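Local atomic coordinates of rhodopsin (Todarodes pacificus, PDB entry 2Z73), a protein that senses light through bound retinal and, when the chromophore isomerises, activates G-protein signalling to phospholipase C for squid vision. Residues R133-I137 and E256-A260; I47-N52 and A308-M313; I54-L58 and I326-F330; Y34-I39 and T93-K99; N75-D80 and M121-M126. All coordinates share one frame; numbering follows the deposited sequence.

Interaction 1 (R133-I137 and E256-A260); sequences RYNVI and EMRLA. With BOG (octyl beta-D-glucopyranoside), chain C.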
# COMPACT_ATOMS: atom_id res chain seq x y z
N ARG A 133 -2.21 -12.93 -9.35
CA ARG A 133 -3.47 -13.54 -8.99
C ARG A 133 -4.24 -13.96 -10.25
O ARG A 133 -4.82 -15.05 -10.30
CB ARG A 133 -4.31 -12.58 -8.15
CG ARG A 133 -3.78 -12.34 -6.74
CD ARG A 133 -3.65 -13.63 -5.94
NE ARG A 133 -2.49 -14.41 -6.36
CZ ARG A 133 -2.23 -15.67 -5.99
NH1 ARG A 133 -3.06 -16.32 -5.18
NH2 ARG A 133 -1.15 -16.27 -6.45
N TYR A 134 -4.24 -13.09 -11.26
CA TYR A 134 -4.92 -13.39 -12.51
C TYR A 134 -4.31 -14.57 -13.24
O TYR A 134 -5.01 -15.32 -13.91
CB TYR A 134 -4.91 -12.17 -13.43
CG TYR A 134 -5.22 -12.49 -14.87
CD1 TYR A 134 -4.23 -12.44 -15.85
CD2 TYR A 134 -6.51 -12.86 -15.25
CE1 TYR A 134 -4.52 -12.74 -17.18
CE2 TYR A 134 -6.81 -13.17 -16.57
CZ TYR A 134 -5.81 -13.11 -17.53
OH TYR A 134 -6.12 -13.42 -18.83
N ASN A 135 -2.99 -14.73 -13.14
CA ASN A 135 -2.32 -15.84 -13.82
C ASN A 135 -2.55 -17.19 -13.13
O ASN A 135 -2.54 -18.23 -13.78
CB ASN A 135 -0.81 -15.59 -13.92
CG ASN A 135 -0.45 -14.68 -15.07
OD1 ASN A 135 -0.86 -14.91 -16.21
ND2 ASN A 135 0.35 -13.65 -14.79
N VAL A 136 -2.73 -17.16 -11.82
CA VAL A 136 -2.95 -18.40 -11.09
C VAL A 136 -4.43 -18.71 -10.89
O VAL A 136 -4.81 -19.88 -10.89
CB VAL A 136 -2.23 -18.36 -9.70
CG1 VAL A 136 -2.70 -17.17 -8.90
CG2 VAL A 136 -2.51 -19.65 -8.94
N ILE A 137 -5.25 -17.68 -10.75
CA ILE A 137 -6.69 -17.86 -10.54
C ILE A 137 -7.56 -17.29 -11.65
O ILE A 137 -8.61 -17.84 -11.95
CB ILE A 137 -7.16 -17.22 -9.22
CG1 ILE A 137 -6.50 -17.91 -8.03
CG2 ILE A 137 -8.67 -17.32 -9.10
CD1 ILE A 137 -6.91 -19.36 -7.87
N GLU A 256 -5.13 -20.41 -3.08
CA GLU A 256 -4.85 -19.27 -3.94
C GLU A 256 -5.97 -18.23 -3.84
O GLU A 256 -5.70 -17.03 -3.74
CB GLU A 256 -4.72 -19.73 -5.39
CG GLU A 256 -3.62 -20.75 -5.61
CD GLU A 256 -2.23 -20.19 -5.35
OE1 GLU A 256 -1.27 -20.99 -5.29
OE2 GLU A 256 -2.10 -18.95 -5.22
N MET A 257 -7.21 -18.70 -3.86
CA MET A 257 -8.37 -17.83 -3.77
C MET A 257 -8.28 -16.97 -2.52
O MET A 257 -8.52 -15.77 -2.57
CB MET A 257 -9.65 -18.65 -3.74
CG MET A 257 -10.94 -17.82 -3.76
SD MET A 257 -11.15 -16.81 -5.25
CE MET A 257 -11.35 -15.20 -4.55
N ARG A 258 -7.92 -17.59 -1.41
CA ARG A 258 -7.80 -16.86 -0.15
C ARG A 258 -6.81 -15.71 -0.26
O ARG A 258 -7.08 -14.60 0.22
CB ARG A 258 -7.38 -17.79 0.99
CG ARG A 258 -7.52 -17.11 2.34
CD ARG A 258 -7.06 -17.99 3.49
NE ARG A 258 -7.32 -17.34 4.78
CZ ARG A 258 -8.44 -17.49 5.48
NH1 ARG A 258 -8.58 -16.86 6.64
NH2 ARG A 258 -9.40 -18.29 5.05
N LEU A 259 -5.67 -15.97 -0.88
CA LEU A 259 -4.65 -14.95 -1.05
C LEU A 259 -5.16 -13.84 -1.96
O LEU A 259 -4.89 -12.65 -1.73
CB LEU A 259 -3.36 -15.55 -1.65
CG LEU A 259 -2.29 -16.21 -0.76
CD1 LEU A 259 -1.86 -15.22 0.32
CD2 LEU A 259 -2.81 -17.48 -0.13
N ALA A 260 -5.90 -14.22 -3.00
CA ALA A 260 -6.46 -13.25 -3.93
C ALA A 260 -7.39 -12.35 -3.15
O ALA A 260 -7.39 -11.13 -3.31
CB ALA A 260 -7.22 -13.96 -5.03
C1 BOG C . 1.78 -19.46 -3.16
O1 BOG C . 1.09 -18.35 -3.52
C2 BOG C . 0.81 -20.10 -2.21
O2 BOG C . 0.51 -19.26 -1.03
C3 BOG C . 1.54 -21.31 -1.84
O3 BOG C . 0.65 -21.92 -0.97
C4 BOG C . 1.85 -22.17 -3.13
O4 BOG C . 2.55 -23.33 -2.78
C5 BOG C . 2.79 -21.50 -4.03
O5 BOG C . 2.07 -20.32 -4.37
C6 BOG C . 3.10 -22.35 -5.34
O6 BOG C . 4.09 -21.59 -6.22
C1' BOG C . 2.13 -17.41 -3.54
C2' BOG C . 1.50 -16.31 -4.24
C3' BOG C . 1.65 -15.19 -3.27
C4' BOG C . 0.42 -14.51 -3.46
C5' BOG C . 0.64 -13.20 -2.80
C6' BOG C . -0.70 -12.86 -2.42
C7' BOG C . -0.47 -11.59 -1.69
C8' BOG C . -1.59 -11.59 -0.80

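Interaction 2 (I47-N52 and A308-M313); sequences IGCGGN and AIHNPM. With TWT (docosane), chain G.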
# COMPACT_ATOMS: atom_id res chain seq x y z
N ILE A 47 3.99 1.32 14.65
CA ILE A 47 3.24 0.20 14.10
C ILE A 47 3.68 -0.10 12.68
O ILE A 47 3.94 -1.26 12.34
CB ILE A 47 1.73 0.47 14.12
CG1 ILE A 47 1.24 0.57 15.57
CG2 ILE A 47 0.98 -0.64 13.39
CD1 ILE A 47 -0.25 0.80 15.73
N GLY A 48 3.79 0.94 11.86
CA GLY A 48 4.22 0.75 10.49
C GLY A 48 5.58 0.08 10.35
O GLY A 48 5.72 -0.93 9.66
N CYS A 49 6.60 0.64 11.00
CA CYS A 49 7.95 0.06 10.92
C CYS A 49 7.96 -1.29 11.62
O CYS A 49 8.57 -2.24 11.14
CB CYS A 49 8.98 0.99 11.57
SG CYS A 49 9.15 2.61 10.77
N GLY A 50 7.27 -1.38 12.75
CA GLY A 50 7.22 -2.63 13.46
C GLY A 50 6.60 -3.72 12.61
O GLY A 50 7.24 -4.74 12.30
N GLY A 51 5.35 -3.50 12.21
CA GLY A 51 4.66 -4.48 11.40
C GLY A 51 5.29 -4.80 10.06
O GLY A 51 5.37 -5.95 9.66
N ASN A 52 5.75 -3.78 9.35
CA ASN A 52 6.35 -4.04 8.05
C ASN A 52 7.69 -4.73 8.18
O ASN A 52 8.08 -5.50 7.29
CB ASN A 52 6.47 -2.75 7.24
CG ASN A 52 5.13 -2.28 6.68
OD1 ASN A 52 4.46 -3.00 5.93
ND2 ASN A 52 4.73 -1.07 7.04
N ALA A 308 -0.12 3.04 5.25
CA ALA A 308 1.07 2.20 5.22
C ALA A 308 1.30 1.31 6.44
O ALA A 308 2.31 0.62 6.53
CB ALA A 308 2.31 3.06 4.97
N ILE A 309 0.36 1.30 7.38
CA ILE A 309 0.52 0.47 8.57
C ILE A 309 -0.56 -0.59 8.68
O ILE A 309 -0.73 -1.20 9.74
CB ILE A 309 0.40 1.29 9.86
CG1 ILE A 309 -1.08 1.61 10.10
CG2 ILE A 309 1.27 2.54 9.78
CD1 ILE A 309 -1.43 2.03 11.49
N HIS A 310 -1.29 -0.83 7.60
CA HIS A 310 -2.38 -1.78 7.68
C HIS A 310 -2.17 -3.19 7.16
O HIS A 310 -2.60 -4.14 7.80
CB HIS A 310 -3.63 -1.18 7.03
CG HIS A 310 -4.21 -0.04 7.81
ND1 HIS A 310 -4.65 1.12 7.22
CD2 HIS A 310 -4.42 0.11 9.14
CE1 HIS A 310 -5.11 1.94 8.15
NE2 HIS A 310 -4.98 1.35 9.32
N ASN A 311 -1.50 -3.35 6.03
CA ASN A 311 -1.29 -4.67 5.48
C ASN A 311 -0.78 -5.69 6.48
O ASN A 311 -1.33 -6.78 6.59
CB ASN A 311 -0.35 -4.60 4.27
CG ASN A 311 -0.84 -3.65 3.20
OD1 ASN A 311 -1.98 -3.19 3.26
ND2 ASN A 311 0.01 -3.36 2.22
N PRO A 312 0.29 -5.37 7.22
CA PRO A 312 0.80 -6.34 8.20
C PRO A 312 -0.30 -6.86 9.14
O PRO A 312 -0.41 -8.07 9.38
CB PRO A 312 1.89 -5.56 8.92
CG PRO A 312 2.44 -4.70 7.82
CD PRO A 312 1.17 -4.18 7.17
N MET A 313 -1.11 -5.95 9.68
CA MET A 313 -2.17 -6.39 10.57
C MET A 313 -3.21 -7.21 9.80
O MET A 313 -3.75 -8.19 10.31
CB MET A 313 -2.82 -5.18 11.24
CG MET A 313 -1.81 -4.28 11.95
SD MET A 313 -2.52 -3.02 13.04
CE MET A 313 -2.80 -1.66 11.88
C1 TWT G . 2.04 -8.18 11.89
C2 TWT G . 1.52 -7.60 13.18
C3 TWT G . 2.10 -6.20 13.33
C4 TWT G . 1.64 -5.51 14.62
C5 TWT G . 2.31 -4.14 14.60
C6 TWT G . 2.92 -3.77 15.94
C7 TWT G . 4.44 -3.62 15.72
C8 TWT G . 5.17 -4.30 16.87
C9 TWT G . 6.15 -3.35 17.59
C10 TWT G . 5.36 -2.82 18.77
C11 TWT G . 5.69 -3.40 20.15
C12 TWT G . 5.15 -2.29 21.02
C13 TWT G . 5.25 -2.41 22.54
C14 TWT G . 5.24 -0.92 22.86
C15 TWT G . 5.73 -0.43 24.21
C16 TWT G . 5.42 1.06 24.04
C17 TWT G . 5.09 1.82 25.27
C18 TWT G . 5.80 3.15 24.99
C19 TWT G . 5.65 4.19 26.09
C20 TWT G . 6.44 5.40 25.59
C21 TWT G . 6.38 6.54 26.59
C22 TWT G . 7.19 7.71 26.03

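Interaction 3 (I54-L58 and I326-F330); sequences IVIYL and ISQTF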
# COMPACT_ATOMS: atom_id res chain seq x y z
N ILE A 54 8.44 -6.96 10.42
CA ILE A 54 8.11 -8.35 10.66
C ILE A 54 7.80 -9.10 9.38
O ILE A 54 8.26 -10.22 9.19
CB ILE A 54 6.92 -8.48 11.60
CG1 ILE A 54 7.24 -7.81 12.94
CG2 ILE A 54 6.57 -9.94 11.79
CD1 ILE A 54 6.17 -7.98 13.98
N VAL A 55 7.00 -8.50 8.50
CA VAL A 55 6.67 -9.18 7.26
C VAL A 55 7.94 -9.36 6.44
O VAL A 55 8.22 -10.46 5.96
CB VAL A 55 5.56 -8.42 6.44
CG1 VAL A 55 5.66 -6.94 6.65
CG2 VAL A 55 5.67 -8.75 4.95
N ILE A 56 8.74 -8.31 6.32
CA ILE A 56 9.99 -8.44 5.58
C ILE A 56 10.90 -9.50 6.20
O ILE A 56 11.48 -10.32 5.48
CB ILE A 56 10.77 -7.12 5.54
CG1 ILE A 56 9.98 -6.05 4.79
CG2 ILE A 56 12.14 -7.35 4.89
CD1 ILE A 56 10.69 -4.71 4.70
N TYR A 57 11.03 -9.49 7.52
CA TYR A 57 11.87 -10.45 8.22
C TYR A 57 11.35 -11.86 7.99
O TYR A 57 12.06 -12.70 7.44
CB TYR A 57 11.90 -10.14 9.73
CG TYR A 57 12.70 -11.12 10.56
CD1 TYR A 57 12.07 -12.00 11.44
CD2 TYR A 57 14.10 -11.17 10.48
CE1 TYR A 57 12.79 -12.90 12.20
CE2 TYR A 57 14.83 -12.07 11.24
CZ TYR A 57 14.17 -12.93 12.10
OH TYR A 57 14.88 -13.83 12.86
N LEU A 58 10.10 -12.10 8.39
CA LEU A 58 9.48 -13.42 8.23
C LEU A 58 9.42 -13.92 6.78
O LEU A 58 9.76 -15.08 6.51
CB LEU A 58 8.07 -13.41 8.83
CG LEU A 58 7.90 -14.08 10.20
CD1 LEU A 58 9.14 -13.90 11.05
CD2 LEU A 58 6.68 -13.50 10.90
N ILE A 326 4.49 -16.46 12.46
CA ILE A 326 4.44 -15.58 13.62
C ILE A 326 4.37 -16.41 14.90
O ILE A 326 5.15 -16.20 15.83
CB ILE A 326 3.22 -14.61 13.56
CG1 ILE A 326 3.37 -13.67 12.36
CG2 ILE A 326 3.15 -13.76 14.83
CD1 ILE A 326 2.31 -12.60 12.30
N SER A 327 3.45 -17.37 14.93
CA SER A 327 3.28 -18.22 16.11
C SER A 327 4.58 -18.91 16.49
O SER A 327 4.82 -19.20 17.67
CB SER A 327 2.20 -19.27 15.83
OG SER A 327 2.64 -20.21 14.87
N GLN A 328 5.42 -19.15 15.49
CA GLN A 328 6.71 -19.81 15.68
C GLN A 328 7.87 -18.87 15.99
O GLN A 328 8.93 -19.33 16.40
CB GLN A 328 7.07 -20.61 14.42
CG GLN A 328 6.27 -21.89 14.21
CD GLN A 328 6.25 -22.34 12.76
OE1 GLN A 328 6.19 -23.53 12.48
NE2 GLN A 328 6.28 -21.39 11.83
N THR A 329 7.69 -17.56 15.82
CA THR A 329 8.79 -16.64 16.10
C THR A 329 8.45 -15.47 17.03
O THR A 329 9.23 -15.13 17.91
CB THR A 329 9.39 -16.11 14.78
OG1 THR A 329 8.55 -15.09 14.23
CG2 THR A 329 9.48 -17.23 13.76
N PHE A 330 7.29 -14.85 16.84
CA PHE A 330 6.86 -13.73 17.67
C PHE A 330 5.43 -13.99 18.14
O PHE A 330 4.57 -13.11 18.11
CB PHE A 330 6.93 -12.42 16.88
CG PHE A 330 8.31 -12.08 16.38
CD1 PHE A 330 9.31 -11.71 17.27
CD2 PHE A 330 8.61 -12.17 15.03
CE1 PHE A 330 10.60 -11.44 16.82
CE2 PHE A 330 9.90 -11.90 14.56
CZ PHE A 330 10.90 -11.54 15.47

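Interaction 4 (Y34-I39 and T93-K99); sequences YYSLGI and TISCFLK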
# COMPACT_ATOMS: atom_id res chain seq x y z
N TYR A 34 -1.91 19.92 17.67
CA TYR A 34 -0.57 19.68 17.17
C TYR A 34 -0.01 18.46 17.86
O TYR A 34 0.57 17.58 17.22
CB TYR A 34 0.35 20.86 17.45
CG TYR A 34 0.19 22.03 16.52
CD1 TYR A 34 -0.41 23.22 16.96
CD2 TYR A 34 0.69 21.98 15.21
CE1 TYR A 34 -0.49 24.33 16.11
CE2 TYR A 34 0.62 23.08 14.37
CZ TYR A 34 0.03 24.26 14.82
OH TYR A 34 -0.00 25.36 14.00
N TYR A 35 -0.19 18.41 19.18
CA TYR A 35 0.29 17.32 20.02
C TYR A 35 -0.35 15.98 19.65
O TYR A 35 0.32 14.95 19.60
CB TYR A 35 0.03 17.66 21.49
CG TYR A 35 0.74 18.92 21.91
CD1 TYR A 35 0.32 19.66 23.01
CD2 TYR A 35 1.84 19.39 21.18
CE1 TYR A 35 0.97 20.85 23.37
CE2 TYR A 35 2.49 20.56 21.53
CZ TYR A 35 2.05 21.29 22.62
OH TYR A 35 2.70 22.46 22.93
N SER A 36 -1.65 16.00 19.38
CA SER A 36 -2.33 14.79 19.01
C SER A 36 -1.82 14.34 17.65
O SER A 36 -1.59 13.16 17.42
CB SER A 36 -3.84 15.03 18.96
OG SER A 36 -4.29 15.43 20.24
N LEU A 37 -1.63 15.30 16.76
CA LEU A 37 -1.14 14.98 15.42
C LEU A 37 0.22 14.29 15.48
O LEU A 37 0.43 13.26 14.84
CB LEU A 37 -1.05 16.26 14.57
CG LEU A 37 -2.38 16.78 14.01
CD1 LEU A 37 -2.15 18.04 13.18
CD2 LEU A 37 -3.03 15.70 13.15
N GLY A 38 1.13 14.84 16.28
CA GLY A 38 2.45 14.27 16.43
C GLY A 38 2.39 12.88 17.05
O GLY A 38 3.04 11.95 16.58
N ILE A 39 1.60 12.74 18.11
CA ILE A 39 1.47 11.45 18.76
C ILE A 39 0.89 10.47 17.77
O ILE A 39 1.33 9.33 17.66
CB ILE A 39 0.54 11.55 19.98
CG1 ILE A 39 1.24 12.37 21.07
CG2 ILE A 39 0.14 10.15 20.45
CD1 ILE A 39 0.36 12.70 22.26
N THR A 93 6.43 14.24 13.57
CA THR A 93 6.20 14.22 15.00
C THR A 93 6.93 15.35 15.72
O THR A 93 6.33 16.06 16.52
CB THR A 93 6.62 12.87 15.60
OG1 THR A 93 5.91 11.83 14.92
CG2 THR A 93 6.31 12.81 17.10
N ILE A 94 8.22 15.52 15.44
CA ILE A 94 8.99 16.57 16.09
C ILE A 94 8.47 17.94 15.66
O ILE A 94 8.38 18.85 16.47
CB ILE A 94 10.51 16.45 15.77
CG1 ILE A 94 11.08 15.23 16.49
CG2 ILE A 94 11.26 17.70 16.21
CD1 ILE A 94 10.95 15.29 17.99
N SER A 95 8.11 18.06 14.39
CA SER A 95 7.59 19.31 13.86
C SER A 95 6.32 19.71 14.59
O SER A 95 6.13 20.87 14.94
CB SER A 95 7.31 19.19 12.37
OG SER A 95 8.50 19.37 11.64
N CYS A 96 5.45 18.73 14.82
CA CYS A 96 4.21 19.02 15.52
C CYS A 96 4.46 19.54 16.92
O CYS A 96 4.03 20.64 17.26
CB CYS A 96 3.33 17.77 15.58
SG CYS A 96 2.57 17.34 13.99
N PHE A 97 5.18 18.78 17.74
CA PHE A 97 5.47 19.20 19.11
C PHE A 97 6.08 20.58 19.26
O PHE A 97 6.12 21.11 20.36
CB PHE A 97 6.36 18.19 19.82
CG PHE A 97 5.75 16.82 19.94
CD1 PHE A 97 4.38 16.67 20.13
CD2 PHE A 97 6.55 15.69 19.86
CE1 PHE A 97 3.81 15.41 20.24
CE2 PHE A 97 5.99 14.43 19.97
CZ PHE A 97 4.62 14.28 20.16
N LEU A 98 6.55 21.16 18.16
CA LEU A 98 7.15 22.49 18.19
C LEU A 98 6.24 23.44 17.43
O LEU A 98 6.51 24.64 17.33
CB LEU A 98 8.53 22.49 17.52
CG LEU A 98 9.63 21.68 18.20
CD1 LEU A 98 10.84 21.63 17.29
CD2 LEU A 98 9.97 22.31 19.56
N LYS A 99 5.18 22.88 16.87
CA LYS A 99 4.22 23.65 16.10
C LYS A 99 4.91 24.33 14.93
O LYS A 99 4.54 25.43 14.54
CB LYS A 99 3.54 24.67 17.01
CG LYS A 99 2.74 23.99 18.12
CD LYS A 99 2.82 24.72 19.45
CE LYS A 99 2.06 26.02 19.43
NZ LYS A 99 2.09 26.66 20.77
O HOH W 1 2.64 25.46 11.99

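Interaction 5 (N75-D80 and M121-M126); sequences NLAFSD and MSIMTM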
# COMPACT_ATOMS: atom_id res chain seq x y z
N ASN A 75 8.33 -6.33 -1.22
CA ASN A 75 8.49 -5.01 -1.83
C ASN A 75 7.47 -4.03 -1.25
O ASN A 75 7.80 -2.87 -0.96
CB ASN A 75 8.33 -5.10 -3.35
CG ASN A 75 8.56 -3.77 -4.04
OD1 ASN A 75 9.68 -3.26 -4.07
ND2 ASN A 75 7.50 -3.19 -4.58
N LEU A 76 6.24 -4.50 -1.07
CA LEU A 76 5.16 -3.69 -0.51
C LEU A 76 5.51 -3.29 0.93
O LEU A 76 5.32 -2.14 1.33
CB LEU A 76 3.86 -4.50 -0.51
CG LEU A 76 2.53 -3.80 -0.77
CD1 LEU A 76 1.40 -4.70 -0.28
CD2 LEU A 76 2.46 -2.45 -0.07
N ALA A 77 6.01 -4.25 1.70
CA ALA A 77 6.37 -3.99 3.08
C ALA A 77 7.53 -3.01 3.19
O ALA A 77 7.56 -2.20 4.12
CB ALA A 77 6.72 -5.29 3.78
N PHE A 78 8.48 -3.08 2.27
CA PHE A 78 9.62 -2.17 2.30
C PHE A 78 9.06 -0.77 2.03
O PHE A 78 9.45 0.21 2.67
CB PHE A 78 10.64 -2.51 1.20
CG PHE A 78 11.84 -1.60 1.18
CD1 PHE A 78 13.04 -1.99 1.75
CD2 PHE A 78 11.75 -0.33 0.63
CE1 PHE A 78 14.13 -1.13 1.78
CE2 PHE A 78 12.84 0.54 0.66
CZ PHE A 78 14.02 0.14 1.23
N SER A 79 8.15 -0.71 1.07
CA SER A 79 7.50 0.51 0.69
C SER A 79 6.80 1.13 1.89
O SER A 79 7.03 2.28 2.25
CB SER A 79 6.47 0.23 -0.41
OG SER A 79 5.82 1.40 -0.84
N ASP A 80 5.94 0.34 2.53
CA ASP A 80 5.19 0.82 3.69
C ASP A 80 6.10 1.10 4.87
O ASP A 80 5.84 2.00 5.68
CB ASP A 80 4.11 -0.20 4.05
CG ASP A 80 3.08 -0.34 2.96
OD1 ASP A 80 2.29 -1.31 2.98
OD2 ASP A 80 3.05 0.54 2.07
N MET A 121 4.19 3.41 -5.16
CA MET A 121 4.77 2.07 -5.16
C MET A 121 3.88 1.03 -4.51
O MET A 121 3.80 -0.10 -4.98
CB MET A 121 6.13 2.07 -4.47
CG MET A 121 6.96 0.84 -4.80
SD MET A 121 8.74 1.04 -4.44
CE MET A 121 8.90 0.09 -2.98
N SER A 122 3.19 1.40 -3.43
CA SER A 122 2.33 0.43 -2.79
C SER A 122 1.17 -0.06 -3.68
O SER A 122 0.86 -1.26 -3.68
CB SER A 122 1.82 0.97 -1.46
OG SER A 122 2.86 0.93 -0.50
N ILE A 123 0.55 0.83 -4.44
CA ILE A 123 -0.54 0.41 -5.33
C ILE A 123 -0.01 -0.31 -6.56
O ILE A 123 -0.60 -1.30 -7.00
CB ILE A 123 -1.38 1.59 -5.85
CG1 ILE A 123 -0.71 2.91 -5.49
CG2 ILE A 123 -2.80 1.48 -5.32
CD1 ILE A 123 -1.32 4.11 -6.16
N MET A 124 1.08 0.17 -7.13
CA MET A 124 1.63 -0.48 -8.31
C MET A 124 2.14 -1.88 -7.95
O MET A 124 2.07 -2.81 -8.76
CB MET A 124 2.76 0.35 -8.92
CG MET A 124 3.16 -0.13 -10.30
SD MET A 124 1.72 -0.40 -11.38
CE MET A 124 1.44 1.23 -12.02
N THR A 125 2.64 -2.03 -6.72
CA THR A 125 3.11 -3.33 -6.29
C THR A 125 1.86 -4.19 -6.20
O THR A 125 1.86 -5.34 -6.65
CB THR A 125 3.78 -3.30 -4.90
OG1 THR A 125 4.95 -2.48 -4.95
CG2 THR A 125 4.19 -4.70 -4.47
N MET A 126 0.80 -3.64 -5.63
CA MET A 126 -0.45 -4.37 -5.52
C MET A 126 -0.90 -4.76 -6.93
O MET A 126 -1.41 -5.85 -7.15
CB MET A 126 -1.52 -3.54 -4.81
CG MET A 126 -1.34 -3.50 -3.29
SD MET A 126 -2.61 -2.54 -2.41
CE MET A 126 -1.62 -1.60 -1.24

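Interaction 1 (R133-I137 and E256-A260)
Arg133 and Glu256 meet with their side chains crossing at about a right angle. NH1 and NH2 of Arg133 grip a single carboxylate oxygen, OE2 of Glu256. The shorter bond, 2.8 Å from Arg133 NH1 to Glu256 OE2, meets that oxygen almost head-on. Arg133 NH2 lies 3.1 Å from Glu256 OE2 and reaches it on the syn side, tilted out of the carboxylate plane. The oxygen stays close to the guanidinium plane, yet the two flat groups are turned 48° against each other. Bends in the arginine at chi2 (-58°) and chi3 (75°) bring its tip to this acid. Arg133 NH1 also makes a weak bond to the backbone O of Glu256. This pair forms the ionic lock of class A receptors. It ties the arginine of the DRY motif, at the cytoplasmic end of helix 104-138, to helix 246-286, as in the dark state of bovine rhodopsin. One face of the guanidinium has C4' of the octyl glucoside over its centre. Val136 CG1 lies over the opposite face, toward the rim. Val136 CG2 packs crosswise on Glu256 CD at 3.6 Å. Ile137 CD1 presses on Glu256 CB at 3.3 Å, and Arg133 CD rests on Ala260 CA at 3.5 Å. Glu256 OE1 has a second cation, Lys146, and the two positive charges would probably favour the ionised carboxylate.

Interaction 2 (I47-N52 and A308-M313)
Asn52 and Ala308 make the one direct hydrogen bond between these two segments. Asn52 ND2 donates to Ala308 O over 3.0 Å. The N-H points well at the oxygen, at 157°, and the oxygen lies in the amide plane of Asn52. ND2 also makes a weak bond to O of Gly48, one turn back, which helps to fix the amide's rotation. Its other end touches proline: Asn52 OD1 is 3.2 Å from Pro312 CG. The tight part of the contact lies beside this amide. Gly48 and Gly51 have no side chains, and the two backbones come close. Ile309 CG2 sits on Gly48 CA at 3.5 Å. Pro312 CB lies against Gly51 O at 3.6 Å. The contact is looser on the lipid side. There Ile47 CG2 stands 4.1 Å from Ile309 CB and 4.2 Å from Met313 CE. Docosane runs past Ile47, Gly50, Gly51 and Pro312, and a palmitic acid touches Ile47 and Met313. Asn311 and Pro312 open the NPxxY motif of class A receptors, and Asn52 borders Asp80 of helix 70-87. Ala308 O lies four residues before Pro312, which has no backbone N-H to offer it. The amide of Asn52 therefore gives this buried carbonyl a donor that the proline four residues on cannot supply.

Interaction 3 (I54-L58 and I326-F330)
Ile326 O is gripped by two backbone donors, Phe330 N at 2.7 Å and Thr329 N at 2.9 Å. Those bonds hold together the turn that carries Ile326, Thr329 and Phe330, the three residues that meet helix 31-61. Leu58 reaches in with both methyl groups. Its CD2 meets Ile326 CG1 at 3.6 Å, the two side chains crossing at about a right angle. Its CD1 lies 3.4 Å from Thr329 OG1 and also touches the edge of the Phe330 ring. Tyr57 CD1 approaches the same ring in its plane, 3.8 Å from Phe330 CE2. The two rings are oblique, with planes at 57°. Phe330 CG points anti to its carbonyl carbon (chi1 -60°), which turns the ring toward helix 31-61. An alanine at Leu58 would remove both methyl contacts and is likely to leave a gap between Ile326, Thr329 and Phe330. The arrangement is that of helix 8 in rhodopsin-like receptors, the short cytoplasmic helix 320-329 lying against the inner end of the first transmembrane helix.

Interaction 4 (Y34-I39 and T93-K99)
Tyr34 and Lys99 are brought together by similar first torsions: in each, CG lies anti to the carbonyl carbon, at chi1 -79° for the tyrosine and -63° for the lysine. Lys99 CG then sits over one face of the Tyr34 ring, 3.7 Å from its centroid, in a CH-pi contact. The two side chains cross at about a right angle. Their polar ends go elsewhere, Tyr34 OH to Gln28 and Lys99 NZ to Asp31 in a salt bridge. A water that donates to Lys99 O makes a weak bond with Tyr34 OH. Lys99 ends helix 91-97 in a Schellman motif with positive phi (59°), at the extracellular edge of the seven-helix bundle. The helices 31-61 and 91-97 run antiparallel here, with Gly38 CA and Thr93 CA only 4.0 Å apart. Gly38 has no side chain, and Cys96 fills the space beside it. Cys96 CB lies 3.2 Å from Tyr34 O, while Cys96 SG packs on Leu37 CB at 3.8 Å. On the outer side Phe97 touches Tyr35, its CD1 lying 3.9 Å from Tyr35 CD2. Ile39 CG1 meets the edge of the same phenylalanine ring, 4.0 Å from Phe97 CZ.

Interaction 5 (N75-D80 and M121-M126)
Segments 75-80 and 121-126 are antiparallel helices whose axes approach to 9.1 Å, with Leu76 and Ser122 the closest residues by CA. Ser122 OG donates to Asp80 OD2 over 2.6 Å, on the syn side of the carboxylate and tilted 25° from its plane. Ser79 OG donates in turn to Ser122 OG, at 3.0 Å. Leu76 CD2 lies beside this hydroxyl, 3.4 Å from Ser122 OG. An alanine in place of Ser122 would probably leave Asp80 OD2 without this donor and set the Ser79 hydroxyl free to turn. Asn75 ND2 makes a weak bond to Thr125 OG1, and the threonine hydroxyl donates to Met121 O one turn back. Asn75 OD1 is held by Trp160 of helix 149-167. Met121, bent at chi3 (105°), lays its CE on Ser79 CB at 3.5 Å. All the touching residues are buried. This is the polar core between transmembrane helices 2 and 3 of class A receptors, where the equivalent aspartate and serine line the sodium site in many relatives.

Overall arrangement
The five contacts run along the seven-helix bundle. Interaction 4 lies at the extracellular end and interaction 1 at the cytoplasmic end, their centres about 42 Å apart. Interaction 5 is near the middle, about 5 Å from the chain's centre. Helix 31-61 serves interactions 4, 2 and 3 in chain order, and helix 104-138 serves 5 and 1. Interactions 2 and 5 touch where Asn52 and Asn311 meet Asp80. Interactions 2 and 3 touch through Pro312 and Val55, and interactions 3 and 5 through Val55, Ile56, Ala77 and Phe78. Interactions 1 and 5 are nested within the long loops closed by 2 and 3. The polar core and NPxxY region lie between retinal and the cytoplasmic end, where the ionic lock sits.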